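Inositol-1-monophosphatase (Thermotoga maritima, PDB 2P3N) hydrolyses the phosphate ester of inositol 1-phosphate, fructose 1,6-bisphosphate and several other phosphorylated compounds, using magnesium as cofactor. Local coordinates at residues G23-V28 with T39-E44; L120-G125 with L206-E211. All coordinates share one frame; numbering follows the deposited sequence.

Contact 1 (G23-V28 with T39-E44); sequences GRVDNV and TEIDRE
Val25 points its side chain at the first turn of helix 40-56 and touches it with both methyls. Val25 CG2, anti to the backbone N, carries most of the contact: it lies 3.8 Å from Thr39 CB and reaches CD1 of Ile41 as the two side chains slide past each other in opposite directions. Val25 CG1 turns to Thr39 CG2, 4.1 Å away, the valine and threonine crossing obliquely. The Asn27 side chain crosses Glu40 obliquely, close to its backbone N and CB.

While the methyl of Thr39 faces the valine, Thr39 OG1 (chi1 73°) accepts from Ile41 N at 3.2 Å and donates to Asp42 OD2 at 2.5 Å, on that oxygen's anti lone pair. Asp42 OD2 also takes Thr39 N at 2.8 Å, from above the carboxylate plane. Two donors thus grip one oxygen, and with OD1 bonded to OG1 of Thr84, a probable substrate-binding residue, the carboxylate is held at both ends. Val88 of helix 84-89 covers Val25 and Thr39. Ile41 packs near Ile81, a magnesium ligand, so the helix start lies next to the metal-binding residues of this inositol monophosphatase fold. Thr39, the N-cap, and Asp42 form a capping box at the start of helix 40-56.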
ATOM      1  N   GLY A  23      13.801  -9.125  -5.099  1.00 30.64           N
ATOM      2  CA  GLY A  23      14.632  -9.831  -4.139  1.00 27.06           C
ATOM      3  C   GLY A  23      14.708 -11.330  -4.379  1.00 30.75           C
ATOM      4  O   GLY A  23      15.343 -12.048  -3.613  1.00 33.49           O
ATOM      5  N   ARG A  24      14.086 -11.808  -5.450  1.00 31.07           N
ATOM      6  CA  ARG A  24      14.068 -13.232  -5.736  1.00 31.01           C
ATOM      7  C   ARG A  24      14.623 -13.631  -7.094  1.00 37.39           C
ATOM      8  O   ARG A  24      14.145 -14.593  -7.686  1.00 36.12           O
ATOM      9  CB  ARG A  24      12.639 -13.767  -5.619  1.00 37.13           C
ATOM     10  CG  ARG A  24      12.040 -13.702  -4.223  1.00 50.21           C
ATOM     11  CD  ARG A  24      10.500 -13.775  -4.238  1.00 61.39           C
ATOM     12  NE  ARG A  24       9.875 -12.469  -4.464  1.00 67.86           N
ATOM     13  CZ  ARG A  24       8.564 -12.238  -4.407  1.00 69.83           C
ATOM     14  NH1 ARG A  24       8.094 -11.017  -4.623  1.00 75.03           N
ATOM     15  NH2 ARG A  24       7.719 -13.223  -4.132  1.00 62.12           N
ATOM     16  N   VAL A  25      15.607 -12.901  -7.610  1.00 39.79           N
ATOM     17  CA  VAL A  25      16.207 -13.287  -8.889  1.00 44.18           C
ATOM     18  C   VAL A  25      17.522 -14.006  -8.586  1.00 48.72           C
ATOM     19  O   VAL A  25      18.472 -13.410  -8.065  1.00 49.88           O
ATOM     20  CB  VAL A  25      16.476 -12.069  -9.821  1.00 47.55           C
ATOM     21  CG1 VAL A  25      17.310 -11.029  -9.116  1.00 53.61           C
ATOM     22  CG2 VAL A  25      17.189 -12.532 -11.072  1.00 58.31           C
ATOM     23  N   ASP A  26      17.569 -15.297  -8.894  1.00 53.57           N
ATOM     24  CA  ASP A  26      18.761 -16.101  -8.631  1.00 59.78           C
ATOM     25  C   ASP A  26      19.848 -15.923  -9.688  1.00 61.35           C
ATOM     26  O   ASP A  26      21.040 -16.082  -9.404  1.00 60.64           O
ATOM     27  CB  ASP A  26      18.368 -17.581  -8.506  1.00 72.19           C
ATOM     28  CG  ASP A  26      17.465 -18.045  -9.639  1.00 84.99           C
ATOM     29  OD1 ASP A  26      16.843 -19.121  -9.496  1.00 91.87           O
ATOM     30  OD2 ASP A  26      17.378 -17.338 -10.670  1.00 91.03           O
ATOM     31  N   ASN A  27      19.426 -15.553 -10.893  1.00 59.16           N
ATOM     32  CA  ASN A  27      20.318 -15.357 -12.027  1.00 56.46           C
ATOM     33  C   ASN A  27      20.943 -13.960 -12.165  1.00 53.52           C
ATOM     34  O   ASN A  27      20.543 -13.191 -13.038  1.00 51.06           O
ATOM     35  CB  ASN A  27      19.540 -15.667 -13.298  1.00 74.37           C
ATOM     36  CG  ASN A  27      18.240 -14.860 -13.393  1.00 88.72           C
ATOM     37  OD1 ASN A  27      17.327 -15.035 -12.578  1.00 98.91           O
ATOM     38  ND2 ASN A  27      18.160 -13.966 -14.382  1.00 93.78           N
ATOM     39  N   VAL A  28      21.925 -13.617 -11.339  1.00 50.23           N
ATOM     40  CA  VAL A  28      22.539 -12.295 -11.483  1.00 48.55           C
ATOM     41  C   VAL A  28      23.658 -12.341 -12.528  1.00 50.43           C
ATOM     42  O   VAL A  28      24.545 -13.195 -12.464  1.00 49.72           O
ATOM     43  CB  VAL A  28      23.110 -11.770 -10.151  1.00 41.13           C
ATOM     44  CG1 VAL A  28      23.581 -10.341 -10.326  1.00 34.11           C
ATOM     45  CG2 VAL A  28      22.052 -11.838  -9.070  1.00 42.41           C
ATOM     46  N   THR A  39      19.738  -8.539 -15.040  1.00 28.98           N
ATOM     47  CA  THR A  39      19.076  -9.820 -14.850  1.00 26.79           C
ATOM     48  C   THR A  39      18.144 -10.086 -16.019  1.00 27.35           C
ATOM     49  O   THR A  39      17.996  -9.248 -16.910  1.00 24.93           O
ATOM     50  CB  THR A  39      18.262  -9.848 -13.525  1.00 29.75           C
ATOM     51  OG1 THR A  39      17.078  -9.045 -13.652  1.00 36.49           O
ATOM     52  CG2 THR A  39      19.103  -9.312 -12.389  1.00 23.15           C
ATOM     53  N   GLU A  40      17.528 -11.261 -16.012  1.00 28.47           N
ATOM     54  CA  GLU A  40      16.598 -11.639 -17.058  1.00 29.55           C
ATOM     55  C   GLU A  40      15.289 -10.861 -16.898  1.00 34.19           C
ATOM     56  O   GLU A  40      14.509 -10.738 -17.851  1.00 34.18           O
ATOM     57  CB  GLU A  40      16.319 -13.145 -17.000  1.00 35.70           C
ATOM     58  CG  GLU A  40      15.478 -13.675 -18.165  1.00 46.16           C
ATOM     59  CD  GLU A  40      16.180 -13.534 -19.517  1.00 56.11           C
ATOM     60  OE1 GLU A  40      15.495 -13.614 -20.567  1.00 64.30           O
ATOM     61  OE2 GLU A  40      17.419 -13.346 -19.527  1.00 60.72           O
ATOM     62  N   ILE A  41      15.045 -10.331 -15.698  1.00 34.87           N
ATOM     63  CA  ILE A  41      13.821  -9.567 -15.467  1.00 33.17           C
ATOM     64  C   ILE A  41      13.980  -8.139 -15.993  1.00 32.60           C
ATOM     65  O   ILE A  41      12.993  -7.494 -16.346  1.00 30.75           O
ATOM     66  CB  ILE A  41      13.431  -9.551 -13.976  1.00 34.32           C
ATOM     67  CG1 ILE A  41      13.209 -10.979 -13.483  1.00 35.76           C
ATOM     68  CG2 ILE A  41      12.113  -8.828 -13.794  1.00 28.30           C
ATOM     69  CD1 ILE A  41      14.425 -11.852 -13.547  1.00 47.43           C
ATOM     70  N   ASP A  42      15.221  -7.649 -16.047  1.00 31.23           N
ATOM     71  CA  ASP A  42      15.484  -6.315 -16.590  1.00 30.77           C
ATOM     72  C   ASP A  42      15.004  -6.372 -18.047  1.00 33.45           C
ATOM     73  O   ASP A  42      14.301  -5.478 -18.525  1.00 32.21           O
ATOM     74  CB  ASP A  42      16.991  -5.997 -16.578  1.00 30.46           C
ATOM     75  CG  ASP A  42      17.549  -5.745 -15.170  1.00 32.19           C
ATOM     76  OD1 ASP A  42      17.876  -4.580 -14.845  1.00 33.20           O
ATOM     77  OD2 ASP A  42      17.669  -6.708 -14.386  1.00 32.67           O
ATOM     78  N   ARG A  43      15.386  -7.453 -18.734  1.00 32.25           N
ATOM     79  CA  ARG A  43      15.038  -7.680 -20.141  1.00 29.36           C
ATOM     80  C   ARG A  43      13.562  -7.954 -20.377  1.00 25.75           C
ATOM     81  O   ARG A  43      12.969  -7.460 -21.327  1.00 28.13           O
ATOM     82  CB  ARG A  43      15.814  -8.869 -20.704  1.00 29.92           C
ATOM     83  CG  ARG A  43      17.312  -8.742 -20.689  1.00 30.89           C
ATOM     84  CD  ARG A  43      17.920  -9.971 -21.354  1.00 40.74           C
ATOM     85  NE  ARG A  43      19.378 -10.000 -21.260  1.00 53.38           N
ATOM     86  CZ  ARG A  43      20.050 -10.320 -20.162  1.00 56.62           C
ATOM     87  NH1 ARG A  43      19.392 -10.648 -19.057  1.00 64.97           N
ATOM     88  NH2 ARG A  43      21.377 -10.304 -20.164  1.00 63.66           N
ATOM     89  N   GLU A  44      12.983  -8.783 -19.530  1.00 26.14           N
ATOM     90  CA  GLU A  44      11.582  -9.122 -19.658  1.00 26.48           C
ATOM     91  C   GLU A  44      10.749  -7.860 -19.450  1.00 27.71           C
ATOM     92  O   GLU A  44       9.751  -7.645 -20.134  1.00 29.19           O
ATOM     93  CB  GLU A  44      11.250 -10.197 -18.625  1.00 32.05           C
ATOM     94  CG  GLU A  44       9.799 -10.577 -18.524  1.00 39.45           C
ATOM     95  CD  GLU A  44       9.603 -11.810 -17.668  1.00 41.09           C
ATOM     96  OE1 GLU A  44      10.384 -12.008 -16.713  1.00 42.35           O
ATOM     97  OE2 GLU A  44       8.663 -12.577 -17.951  1.00 46.35           O
TER

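Contact 2 (L120-G125 with L206-E211); sequences LYAEEG and LIIVKE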
ATOM      1  N   LEU A 120       6.034   9.322  -9.851  1.00 28.94           N
ATOM      2  CA  LEU A 120       6.373  10.713 -10.056  1.00 27.73           C
ATOM      3  C   LEU A 120       6.448  10.944 -11.562  1.00 27.71           C
ATOM      4  O   LEU A 120       7.048  10.153 -12.283  1.00 29.51           O
ATOM      5  CB  LEU A 120       7.714  11.006  -9.382  1.00 27.39           C
ATOM      6  CG  LEU A 120       7.656  10.655  -7.892  1.00 27.84           C
ATOM      7  CD1 LEU A 120       8.159   9.242  -7.699  1.00 33.52           C
ATOM      8  CD2 LEU A 120       8.498  11.619  -7.077  1.00 30.46           C
ATOM      9  N   TYR A 121       5.818  12.008 -12.046  1.00 27.41           N
ATOM     10  CA  TYR A 121       5.841  12.298 -13.475  1.00 26.61           C
ATOM     11  C   TYR A 121       5.703  13.776 -13.782  1.00 30.05           C
ATOM     12  O   TYR A 121       5.292  14.567 -12.940  1.00 33.04           O
ATOM     13  CB  TYR A 121       4.725  11.544 -14.196  1.00 23.51           C
ATOM     14  CG  TYR A 121       3.372  11.751 -13.576  1.00 22.43           C
ATOM     15  CD1 TYR A 121       2.980  11.024 -12.453  1.00 24.21           C
ATOM     16  CD2 TYR A 121       2.501  12.713 -14.076  1.00 25.29           C
ATOM     17  CE1 TYR A 121       1.752  11.255 -11.840  1.00 25.78           C
ATOM     18  CE2 TYR A 121       1.272  12.955 -13.471  1.00 27.86           C
ATOM     19  CZ  TYR A 121       0.905  12.224 -12.355  1.00 23.12           C
ATOM     20  OH  TYR A 121      -0.300  12.475 -11.756  1.00 31.21           O
ATOM     21  N   ALA A 122       6.042  14.141 -15.008  1.00 32.10           N
ATOM     22  CA  ALA A 122       5.951  15.523 -15.448  1.00 30.87           C
ATOM     23  C   ALA A 122       5.960  15.614 -16.963  1.00 32.00           C
ATOM     24  O   ALA A 122       6.750  14.948 -17.628  1.00 33.23           O
ATOM     25  CB  ALA A 122       7.114  16.340 -14.879  1.00 22.71           C
ATOM     26  N   GLU A 123       5.053  16.421 -17.499  1.00 35.72           N
ATOM     27  CA  GLU A 123       4.980  16.668 -18.930  1.00 38.77           C
ATOM     28  C   GLU A 123       5.407  18.146 -19.037  1.00 42.29           C
ATOM     29  O   GLU A 123       5.182  18.931 -18.107  1.00 39.02           O
ATOM     30  CB  GLU A 123       3.554  16.447 -19.433  1.00 38.65           C
ATOM     31  CG  GLU A 123       3.412  16.469 -20.936  1.00 52.13           C
ATOM     32  CD  GLU A 123       2.082  15.901 -21.384  1.00 63.56           C
ATOM     33  OE1 GLU A 123       1.044  16.281 -20.794  1.00 66.49           O
ATOM     34  OE2 GLU A 123       2.069  15.077 -22.324  1.00 76.76           O
ATOM     35  N   GLU A 124       6.042  18.523 -20.143  1.00 45.78           N
ATOM     36  CA  GLU A 124       6.522  19.896 -20.311  1.00 48.56           C
ATOM     37  C   GLU A 124       5.426  20.965 -20.325  1.00 46.50           C
ATOM     38  O   GLU A 124       4.480  20.904 -21.116  1.00 45.72           O
ATOM     39  CB  GLU A 124       7.378  19.996 -21.580  1.00 57.90           C
ATOM     40  CG  GLU A 124       7.918  21.379 -21.902  1.00 64.77           C
ATOM     41  CD  GLU A 124       8.752  21.379 -23.171  1.00 72.32           C
ATOM     42  OE1 GLU A 124       9.935  20.979 -23.107  1.00 76.61           O
ATOM     43  OE2 GLU A 124       8.219  21.763 -24.238  1.00 74.52           O
ATOM     44  N   GLY A 125       5.577  21.938 -19.430  1.00 46.05           N
ATOM     45  CA  GLY A 125       4.620  23.018 -19.324  1.00 47.60           C
ATOM     46  C   GLY A 125       3.412  22.718 -18.449  1.00 48.23           C
ATOM     47  O   GLY A 125       2.566  23.591 -18.253  1.00 51.14           O
ATOM     48  N   LEU A 206      14.921  14.559 -15.202  1.00 49.05           N
ATOM     49  CA  LEU A 206      15.294  15.897 -15.614  1.00 48.51           C
ATOM     50  C   LEU A 206      14.095  16.829 -15.784  1.00 49.68           C
ATOM     51  O   LEU A 206      14.087  17.931 -15.233  1.00 50.27           O
ATOM     52  CB  LEU A 206      16.096  15.834 -16.909  1.00 49.48           C
ATOM     53  CG  LEU A 206      16.635  17.182 -17.376  1.00 52.71           C
ATOM     54  CD1 LEU A 206      18.082  17.038 -17.803  1.00 62.87           C
ATOM     55  CD2 LEU A 206      15.771  17.706 -18.507  1.00 45.39           C
ATOM     56  N   ILE A 207      13.085  16.400 -16.535  1.00 44.92           N
ATOM     57  CA  ILE A 207      11.918  17.245 -16.738  1.00 42.29           C
ATOM     58  C   ILE A 207      11.084  17.350 -15.467  1.00 43.49           C
ATOM     59  O   ILE A 207      10.402  18.348 -15.241  1.00 43.64           O
ATOM     60  CB  ILE A 207      11.030  16.727 -17.906  1.00 38.32           C
ATOM     61  CG1 ILE A 207       9.864  17.699 -18.134  1.00 38.04           C
ATOM     62  CG2 ILE A 207      10.520  15.323 -17.615  1.00 37.69           C
ATOM     63  CD1 ILE A 207       9.098  17.480 -19.429  1.00 45.24           C
ATOM     64  N   ILE A 208      11.150  16.320 -14.631  1.00 44.24           N
ATOM     65  CA  ILE A 208      10.399  16.302 -13.381  1.00 43.63           C
ATOM     66  C   ILE A 208      10.952  17.309 -12.380  1.00 44.38           C
ATOM     67  O   ILE A 208      10.192  17.915 -11.627  1.00 46.83           O
ATOM     68  CB  ILE A 208      10.407  14.897 -12.742  1.00 39.04           C
ATOM     69  CG1 ILE A 208       9.529  13.955 -13.565  1.00 27.55           C
ATOM     70  CG2 ILE A 208       9.919  14.972 -11.300  1.00 41.16           C
ATOM     71  CD1 ILE A 208       9.709  12.499 -13.218  1.00 29.70           C
ATOM     72  N   VAL A 209      12.270  17.487 -12.365  1.00 46.62           N
ATOM     73  CA  VAL A 209      12.883  18.444 -11.451  1.00 48.53           C
ATOM     74  C   VAL A 209      12.626  19.884 -11.899  1.00 48.46           C
ATOM     75  O   VAL A 209      12.281  20.737 -11.098  1.00 50.20           O
ATOM     76  CB  VAL A 209      14.397  18.233 -11.347  1.00 47.37           C
ATOM     77  CG1 VAL A 209      14.992  19.271 -10.419  1.00 40.91           C
ATOM     78  CG2 VAL A 209      14.693  16.841 -10.833  1.00 38.45           C
ATOM     79  N   LYS A 210      12.787  20.145 -13.187  1.00 51.78           N
ATOM     80  CA  LYS A 210      12.578  21.479 -13.720  1.00 51.16           C
ATOM     81  C   LYS A 210      11.107  21.886 -13.720  1.00 50.84           C
ATOM     82  O   LYS A 210      10.786  23.042 -13.435  1.00 50.80           O
ATOM     83  CB  LYS A 210      13.170  21.574 -15.131  1.00 60.42           C
ATOM     84  CG  LYS A 210      14.659  21.223 -15.180  1.00 70.76           C
ATOM     85  CD  LYS A 210      15.323  21.599 -16.499  1.00 78.65           C
ATOM     86  CE  LYS A 210      14.784  20.795 -17.671  1.00 83.24           C
ATOM     87  NZ  LYS A 210      15.519  21.104 -18.933  1.00 82.12           N
ATOM     88  N   GLU A 211      10.210  20.953 -14.040  1.00 48.52           N
ATOM     89  CA  GLU A 211       8.778  21.257 -14.035  1.00 44.12           C
ATOM     90  C   GLU A 211       8.302  21.483 -12.602  1.00 39.86           C
ATOM     91  O   GLU A 211       7.254  22.075 -12.364  1.00 38.84           O
ATOM     92  CB  GLU A 211       7.977  20.124 -14.671  1.00 49.57           C
ATOM     93  CG  GLU A 211       7.947  20.187 -16.177  1.00 58.91           C
ATOM     94  CD  GLU A 211       7.151  21.372 -16.695  1.00 62.56           C
ATOM     95  OE1 GLU A 211       7.645  22.063 -17.607  1.00 63.16           O
ATOM     96  OE2 GLU A 211       6.028  21.610 -16.203  1.00 62.01           O
TER
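Helix 199-211 packs across strand 118-123 of the seven-stranded mixed sheet, a helix-on-sheet contact within the layered alpha/beta fold of the inositol monophosphatase superfamily. The local axes run 77° apart and approach to 7.1 Å, a close fit consistent with the small side chain of Ala122 where strand and helix come nearest. Ala122 CB points at the helix and lies 3.6 Å from both CA and CG1 of Ile208.

The two isoleucines extend along the strand in opposite directions from this point. Ile208 sends CD1 toward the carbonyl O of Leu120, 3.7 Å away, whereas Ile207, with CG1 anti to its backbone N, carries CD1 to the backbone N and CB of Glu124. One turn after Ile207, Glu211 rests its CB on Ala122 CB at 3.9 Å and then bends at chi2 (-68°), which brings the carboxylate to the turn that follows the strand. There OE2 accepts from Gly127 N, so the carboxylate bridges the amides of Gly125 and Gly127, across the turn into strand 127-130. An alanine in place of Glu211 would remove both carboxylate oxygens and would probably leave the turn less firmly held to the helix.

Further out, neighbouring strand 105-113 extends the surface under the helix, with Val106 against Ile207 and Val111 against Ile208, while its Lys107 forms a salt bridge with Glu124. On the other face of the strand, Tyr121 packs on helix 2-21. The bond from Gly125 N to Glu211 OE1 is short and nearly straight, 2.8 Å and 172°, with the N-H arriving from above the carboxylate plane.

Overall arrangement
From the N terminus the chain runs through helix 2-21 into the loop 23-28, forms the short hairpin of strands 29-30 and 37-38, and returns at the start of helix 40-56, where contact 1 closes this local excursion of ten intervening residues. Contact 2 opens only later, so the two follow in series and neither nest nor cross. It closes a much longer loop, 80 residues between its segments, bringing helix 199-211 back onto strand 118-123 of the seven-stranded sheet. The two lie on opposite sides of the chain's centre, and the centres of contact 1 and contact 2 are about 30 Å apart. Helix 2-21 links their surroundings, touching Ile41 near one end and Tyr121 near the other.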